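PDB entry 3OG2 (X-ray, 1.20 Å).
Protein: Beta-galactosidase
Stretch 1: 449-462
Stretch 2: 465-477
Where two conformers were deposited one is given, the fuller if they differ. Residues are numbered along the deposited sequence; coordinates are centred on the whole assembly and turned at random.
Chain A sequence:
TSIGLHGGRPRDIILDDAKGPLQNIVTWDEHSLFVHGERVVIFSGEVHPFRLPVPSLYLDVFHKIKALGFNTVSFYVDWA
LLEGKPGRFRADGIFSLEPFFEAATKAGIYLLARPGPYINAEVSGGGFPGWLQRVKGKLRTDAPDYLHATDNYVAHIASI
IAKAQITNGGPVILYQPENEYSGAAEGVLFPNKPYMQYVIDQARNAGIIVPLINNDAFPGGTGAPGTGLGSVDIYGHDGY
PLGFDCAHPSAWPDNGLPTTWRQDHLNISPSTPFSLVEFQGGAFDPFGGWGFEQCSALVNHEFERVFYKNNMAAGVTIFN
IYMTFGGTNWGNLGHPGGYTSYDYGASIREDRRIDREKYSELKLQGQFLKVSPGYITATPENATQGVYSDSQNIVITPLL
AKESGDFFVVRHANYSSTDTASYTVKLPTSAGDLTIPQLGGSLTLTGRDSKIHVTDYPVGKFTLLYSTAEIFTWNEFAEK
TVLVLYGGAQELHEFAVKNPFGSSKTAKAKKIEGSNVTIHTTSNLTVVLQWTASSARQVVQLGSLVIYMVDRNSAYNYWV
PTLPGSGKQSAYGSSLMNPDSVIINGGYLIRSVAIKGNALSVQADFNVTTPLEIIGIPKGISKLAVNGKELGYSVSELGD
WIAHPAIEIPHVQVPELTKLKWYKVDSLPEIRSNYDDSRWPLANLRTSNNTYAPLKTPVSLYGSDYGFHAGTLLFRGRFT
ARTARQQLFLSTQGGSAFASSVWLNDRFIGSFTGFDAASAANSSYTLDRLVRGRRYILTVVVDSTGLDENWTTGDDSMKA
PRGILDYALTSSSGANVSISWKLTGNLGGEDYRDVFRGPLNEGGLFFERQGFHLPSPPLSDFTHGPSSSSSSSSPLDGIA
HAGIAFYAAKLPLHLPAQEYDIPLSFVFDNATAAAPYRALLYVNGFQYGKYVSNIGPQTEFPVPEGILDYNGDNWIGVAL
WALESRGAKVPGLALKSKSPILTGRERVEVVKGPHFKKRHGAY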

# COMPACT_ATOMS: atom_id res chain seq x y z
N ASP A 449 5.95 1.93 -24.58
CA ASP A 449 6.61 0.65 -24.29
C ASP A 449 8.10 0.88 -24.17
O ASP A 449 8.65 1.86 -24.70
N SER A 450 8.74 -0.01 -23.46
CA SER A 450 10.22 -0.04 -23.35
C SER A 450 10.63 -1.51 -23.30
O SER A 450 9.92 -2.33 -22.75
N LYS A 451 11.77 -1.83 -23.90
CA LYS A 451 12.21 -3.21 -23.96
C LYS A 451 13.62 -3.33 -23.46
O LYS A 451 14.36 -2.37 -23.58
N ILE A 452 13.96 -4.50 -22.96
CA ILE A 452 15.34 -4.85 -22.68
C ILE A 452 15.76 -5.92 -23.67
O ILE A 452 15.23 -7.02 -23.73
N HIS A 453 16.76 -5.57 -24.51
CA HIS A 453 17.40 -6.53 -25.41
C HIS A 453 18.67 -7.02 -24.72
O HIS A 453 19.25 -6.29 -23.90
N VAL A 454 19.12 -8.24 -25.02
CA VAL A 454 20.30 -8.77 -24.37
C VAL A 454 21.29 -9.34 -25.37
O VAL A 454 20.94 -9.77 -26.47
N THR A 455 22.57 -9.35 -24.97
CA THR A 455 23.59 -10.10 -25.70
C THR A 455 24.38 -11.00 -24.73
O THR A 455 24.55 -10.65 -23.54
N ASP A 456 24.86 -12.13 -25.23
CA ASP A 456 25.58 -13.14 -24.48
C ASP A 456 24.92 -13.40 -23.13
O ASP A 456 25.51 -13.29 -22.05
N TYR A 457 23.62 -13.72 -23.21
CA TYR A 457 22.81 -13.94 -22.02
C TYR A 457 22.86 -15.41 -21.68
O TYR A 457 22.41 -16.25 -22.50
N PRO A 458 23.33 -15.79 -20.51
CA PRO A 458 23.42 -17.22 -20.20
C PRO A 458 22.07 -17.84 -19.83
O PRO A 458 21.28 -17.28 -19.02
N VAL A 459 21.80 -18.98 -20.42
CA VAL A 459 20.62 -19.77 -20.16
C VAL A 459 21.07 -21.15 -19.73
O VAL A 459 21.08 -22.16 -20.46
N GLY A 460 21.58 -21.28 -18.51
CA GLY A 460 22.14 -22.56 -18.06
C GLY A 460 23.41 -22.86 -18.84
O GLY A 460 24.36 -22.09 -18.93
N LYS A 461 23.41 -24.04 -19.44
CA LYS A 461 24.55 -24.40 -20.28
C LYS A 461 24.47 -23.74 -21.64
O LYS A 461 25.49 -23.90 -22.33
N PHE A 462 23.42 -23.08 -22.01
CA PHE A 462 23.25 -22.53 -23.34
C PHE A 462 23.53 -21.05 -23.24
O PHE A 462 23.50 -20.48 -22.13
N LEU A 465 23.29 -15.65 -27.90
CA LEU A 465 24.20 -14.63 -28.45
C LEU A 465 23.50 -13.30 -28.44
O LEU A 465 24.12 -12.28 -28.08
N TYR A 466 22.20 -13.28 -28.78
CA TYR A 466 21.40 -12.06 -28.55
C TYR A 466 19.94 -12.47 -28.50
O TYR A 466 19.57 -13.53 -29.03
N SER A 467 19.15 -11.59 -27.94
CA SER A 467 17.70 -11.69 -28.14
C SER A 467 17.07 -10.31 -28.13
O SER A 467 17.41 -9.51 -27.23
N THR A 468 16.18 -10.06 -29.08
CA THR A 468 15.40 -8.84 -29.04
C THR A 468 14.14 -9.08 -28.22
O THR A 468 13.65 -8.17 -27.52
N ALA A 469 13.62 -10.31 -28.24
CA ALA A 469 12.46 -10.57 -27.39
C ALA A 469 12.86 -10.59 -25.93
O ALA A 469 14.00 -10.95 -25.60
N GLU A 470 11.91 -10.25 -25.07
CA GLU A 470 12.21 -10.19 -23.65
C GLU A 470 12.09 -11.55 -23.01
O GLU A 470 11.34 -12.42 -23.44
N ILE A 471 12.89 -11.74 -21.97
CA ILE A 471 12.91 -13.01 -21.26
C ILE A 471 11.93 -12.94 -20.11
O ILE A 471 11.97 -12.00 -19.31
N PHE A 472 11.04 -13.90 -20.04
CA PHE A 472 10.13 -14.06 -18.89
C PHE A 472 10.82 -14.90 -17.82
O PHE A 472 10.94 -14.51 -16.66
N THR A 473 11.30 -16.08 -18.19
CA THR A 473 12.02 -16.94 -17.25
C THR A 473 12.83 -17.95 -18.02
O THR A 473 12.63 -18.13 -19.25
N TRP A 474 13.71 -18.64 -17.31
CA TRP A 474 14.32 -19.84 -17.91
C TRP A 474 14.73 -20.71 -16.73
O TRP A 474 14.93 -20.18 -15.63
N ASN A 475 14.84 -22.03 -16.95
CA ASN A 475 15.40 -22.88 -15.92
C ASN A 475 15.94 -24.13 -16.59
O ASN A 475 15.52 -24.56 -17.65
N GLU A 476 16.93 -24.71 -15.92
CA GLU A 476 17.53 -26.00 -16.26
C GLU A 476 16.81 -27.07 -15.45
O GLU A 476 16.98 -27.12 -14.24
N PHE A 477 16.01 -27.93 -16.05
CA PHE A 477 15.32 -29.04 -15.44
C PHE A 477 16.13 -30.30 -15.70
O PHE A 477 17.17 -30.29 -16.36

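Stretch 2 begins at a corner of the chain, where Leu465 contributes both backbone and side chain: its O accepts a hydrogen bond from Asp456 N at 2.9 Å. Its CB points away from stretch 1, but with chi1 t and chi2 p the side chain brings CD1 to 3.8 Å from Asp456 OD1. Tyr466 (p) pairs with Thr455 (p) across a short antiparallel bridge. Their side chains lie on the same face of the sheet, Tyr466 CB 4.0 Å from Thr455 CG2, before the phenol leads away to a partner elsewhere in the structure.

Ser467 and Val454 occupy the other face and form the hydrogen-bonded pair: Ser467 N to Val454 O is 2.9 Å, and Val454 N to Ser467 O is 3.1 Å. The serine, in rotamer t, sits beside the valine, its CB 4.0 Å from Val454 CG2, and its hydroxyl donates to Ala469 O (OG to O 2.8 Å). Thr468 (p) lies against the imidazole of His453 (m), its CB 4.2 Å from the ring centroid and off-centre. At the ring edge, His453 ND1 donates a weak hydrogen bond to Thr468 O at 2.8 Å. Ala469 points away, yet its O joins Ile452 O through water 4.

Glu470 is the polar hub. Extended as m, t, it reaches the backbone of the first strand, where OE2 accepts a hydrogen bond from Ile452 N at 2.9 Å. Its OE1 receives water 2, itself bound to Lys451 NZ, and water 1 lies 2.7 Å from both Glu470 OE1 and Asp449 OD1. Lys451 NZ is 4.0 Å from Glu470 OE1, too far for a salt bridge; it makes one instead with Asp449 OD2 at 3.0 Å.

Ile471 (chi1 m) points toward stretch 1, and its apolar side chain suits the Val454 and Tyr457 side chains it meets. Its CD1 meets Val454 CG2 at 3.8 Å and sits over the face of the Tyr457 ring, 4.0 Å from the centroid. Its backbone N binds water 3. Phe472 and Thr473 make no contact here.

Trp474 (p) points toward stretch 1 and offers a broad surface. Val459 CA lies 3.9 Å from the centroid of the six-membered ring, over its face, while Val459 CG1 (chi1 t) packs at 3.8 Å from Trp474 CB. Gly460 N comes within 3.2 Å of CZ3 of Trp474; a positive phi favours glycine there. Trp474 NE1 donates weakly to Tyr457 OH at 3.3 Å.

Asn475 turns away. The CA-to-CB bond of Glu476 (t, t) points toward stretch 1, its OE2 lies 4.0 Å from Lys461 CE, and water 5 links its OE1, weakly, to Lys461 N.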

# COMPACT_ATOMS: atom_id res chain seq x y z
CB ASP A 449 6.27 -0.39 -25.37
CG ASP A 449 6.55 -1.79 -24.88
OD1 ASP A 449 6.86 -2.06 -23.68
OD2 ASP A 449 6.53 -2.74 -25.72
CB SER A 450 10.63 0.70 -22.09
OG SER A 450 12.03 0.64 -21.90
CB LYS A 451 12.18 -3.74 -25.40
CG LYS A 451 10.71 -3.77 -25.86
CD LYS A 451 10.38 -4.89 -26.81
CE LYS A 451 9.03 -4.58 -27.45
NZ LYS A 451 7.96 -5.24 -26.64
CB ILE A 452 15.54 -5.31 -21.23
CG1 ILE A 452 14.63 -4.51 -20.30
CG2 ILE A 452 17.02 -5.27 -20.86
CD1 ILE A 452 15.29 -3.82 -19.11
CB HIS A 453 17.73 -5.93 -26.76
CG HIS A 453 16.55 -5.32 -27.45
ND1 HIS A 453 15.27 -5.86 -27.45
CD2 HIS A 453 16.45 -4.22 -28.21
CE1 HIS A 453 14.45 -5.09 -28.18
NE2 HIS A 453 15.15 -4.08 -28.65
CB VAL A 454 19.94 -9.89 -23.35
CG1 VAL A 454 19.07 -9.34 -22.21
CG2 VAL A 454 19.21 -11.05 -24.00
CB THR A 455 24.54 -9.24 -26.56
OG1 THR A 455 25.34 -8.43 -25.71
CG2 THR A 455 23.79 -8.31 -27.52
CB ASP A 456 27.04 -12.71 -24.26
CG ASP A 456 27.71 -12.76 -25.64
OD1 ASP A 456 27.87 -13.88 -26.19
OD2 ASP A 456 28.06 -11.70 -26.17
CB TYR A 457 21.38 -13.47 -22.32
CG TYR A 457 20.45 -13.64 -21.14
CD1 TYR A 457 19.73 -14.85 -20.97
CD2 TYR A 457 20.30 -12.64 -20.19
CE1 TYR A 457 18.89 -15.02 -19.89
CE2 TYR A 457 19.44 -12.81 -19.12
CZ TYR A 457 18.74 -14.00 -18.99
OH TYR A 457 17.90 -14.20 -17.92
CB PRO A 458 24.34 -17.26 -18.97
CG PRO A 458 24.35 -15.88 -18.44
CD PRO A 458 23.88 -14.92 -19.46
CB VAL A 459 19.69 -19.82 -21.37
CG1 VAL A 459 18.38 -20.57 -21.04
CG2 VAL A 459 19.36 -18.41 -21.88
CB LYS A 461 24.59 -25.94 -20.37
CG LYS A 461 25.04 -26.43 -18.99
CD LYS A 461 25.33 -27.89 -18.83
CE LYS A 461 25.44 -28.27 -17.35
NZ LYS A 461 26.65 -27.65 -16.72
CB PHE A 462 21.82 -22.74 -23.83
CG PHE A 462 21.50 -24.22 -23.95
CD1 PHE A 462 20.94 -24.93 -22.91
CD2 PHE A 462 21.81 -24.89 -25.14
CE1 PHE A 462 20.66 -26.30 -23.04
CE2 PHE A 462 21.55 -26.25 -25.32
CZ PHE A 462 20.99 -26.95 -24.23
CB LEU A 465 24.59 -15.10 -29.84
CG LEU A 465 25.53 -14.12 -30.54
CD1 LEU A 465 26.88 -14.17 -29.84
CD2 LEU A 465 25.65 -14.45 -32.03
CB TYR A 466 21.63 -10.98 -29.61
CG TYR A 466 21.33 -11.46 -31.02
CD1 TYR A 466 20.06 -11.44 -31.57
CD2 TYR A 466 22.38 -11.94 -31.83
CE1 TYR A 466 19.77 -11.86 -32.87
CE2 TYR A 466 22.10 -12.38 -33.13
CZ TYR A 466 20.81 -12.33 -33.63
OH TYR A 466 20.63 -12.81 -34.92
CB SER A 467 17.07 -12.52 -27.02
OG SER A 467 15.65 -12.58 -27.21
CB THR A 468 15.01 -8.33 -30.43
OG1 THR A 468 14.13 -9.29 -31.05
CG2 THR A 468 16.23 -8.24 -31.36
CB ALA A 469 11.92 -11.96 -27.80
CB GLU A 470 11.25 -9.15 -23.03
CG GLU A 470 11.64 -7.75 -23.57
CD GLU A 470 10.91 -6.61 -22.90
OE1 GLU A 470 9.71 -6.39 -23.22
OE2 GLU A 470 11.58 -5.95 -22.05
CB ILE A 471 14.32 -13.25 -20.72
CG1 ILE A 471 15.30 -13.52 -21.85
CG2 ILE A 471 14.37 -14.43 -19.73
CD1 ILE A 471 16.39 -12.57 -22.04
CB PHE A 472 8.79 -14.66 -19.35
CG PHE A 472 7.95 -15.00 -18.13
CD1 PHE A 472 7.37 -13.97 -17.38
CD2 PHE A 472 7.75 -16.31 -17.74
CE1 PHE A 472 6.62 -14.28 -16.26
CE2 PHE A 472 6.99 -16.61 -16.61
CZ PHE A 472 6.40 -15.60 -15.88
CB THR A 473 11.06 -17.64 -16.27
OG1 THR A 473 11.81 -18.12 -15.14
CG2 THR A 473 10.36 -18.85 -16.90
CB TRP A 474 15.52 -19.53 -18.81
CG TRP A 474 16.66 -18.91 -18.07
CD1 TRP A 474 16.88 -17.57 -17.91
CD2 TRP A 474 17.73 -19.59 -17.39
NE1 TRP A 474 18.02 -17.37 -17.17
CE2 TRP A 474 18.56 -18.58 -16.84
CE3 TRP A 474 18.03 -20.95 -17.21
CZ2 TRP A 474 19.68 -18.92 -16.11
CZ3 TRP A 474 19.16 -21.29 -16.47
CH2 TRP A 474 19.97 -20.25 -15.93
CB ASN A 475 14.33 -23.25 -14.84
CG ASN A 475 15.05 -23.46 -13.52
OD1 ASN A 475 16.30 -23.71 -13.43
ND2 ASN A 475 14.37 -23.29 -12.43
CB GLU A 476 19.03 -25.94 -15.95
CG GLU A 476 19.64 -27.31 -16.33
CD GLU A 476 21.14 -27.36 -16.33
OE1 GLU A 476 21.78 -26.29 -16.40
OE2 GLU A 476 21.64 -28.49 -16.29
CB PHE A 477 13.91 -29.17 -16.02
CG PHE A 477 13.08 -27.93 -15.77
CD1 PHE A 477 12.70 -27.62 -14.49
CD2 PHE A 477 12.69 -27.07 -16.79
CE1 PHE A 477 11.97 -26.47 -14.24
CE2 PHE A 477 11.92 -25.95 -16.55
CZ PHE A 477 11.51 -25.65 -15.26
O HOH W 1 7.60 -4.64 -23.16
O HOH W 2 8.76 -7.63 -25.47
O HOH W 3 14.54 -9.45 -21.32
O HOH W 4 15.79 -9.51 -23.86
O HOH W 5 21.31 -25.76 -19.19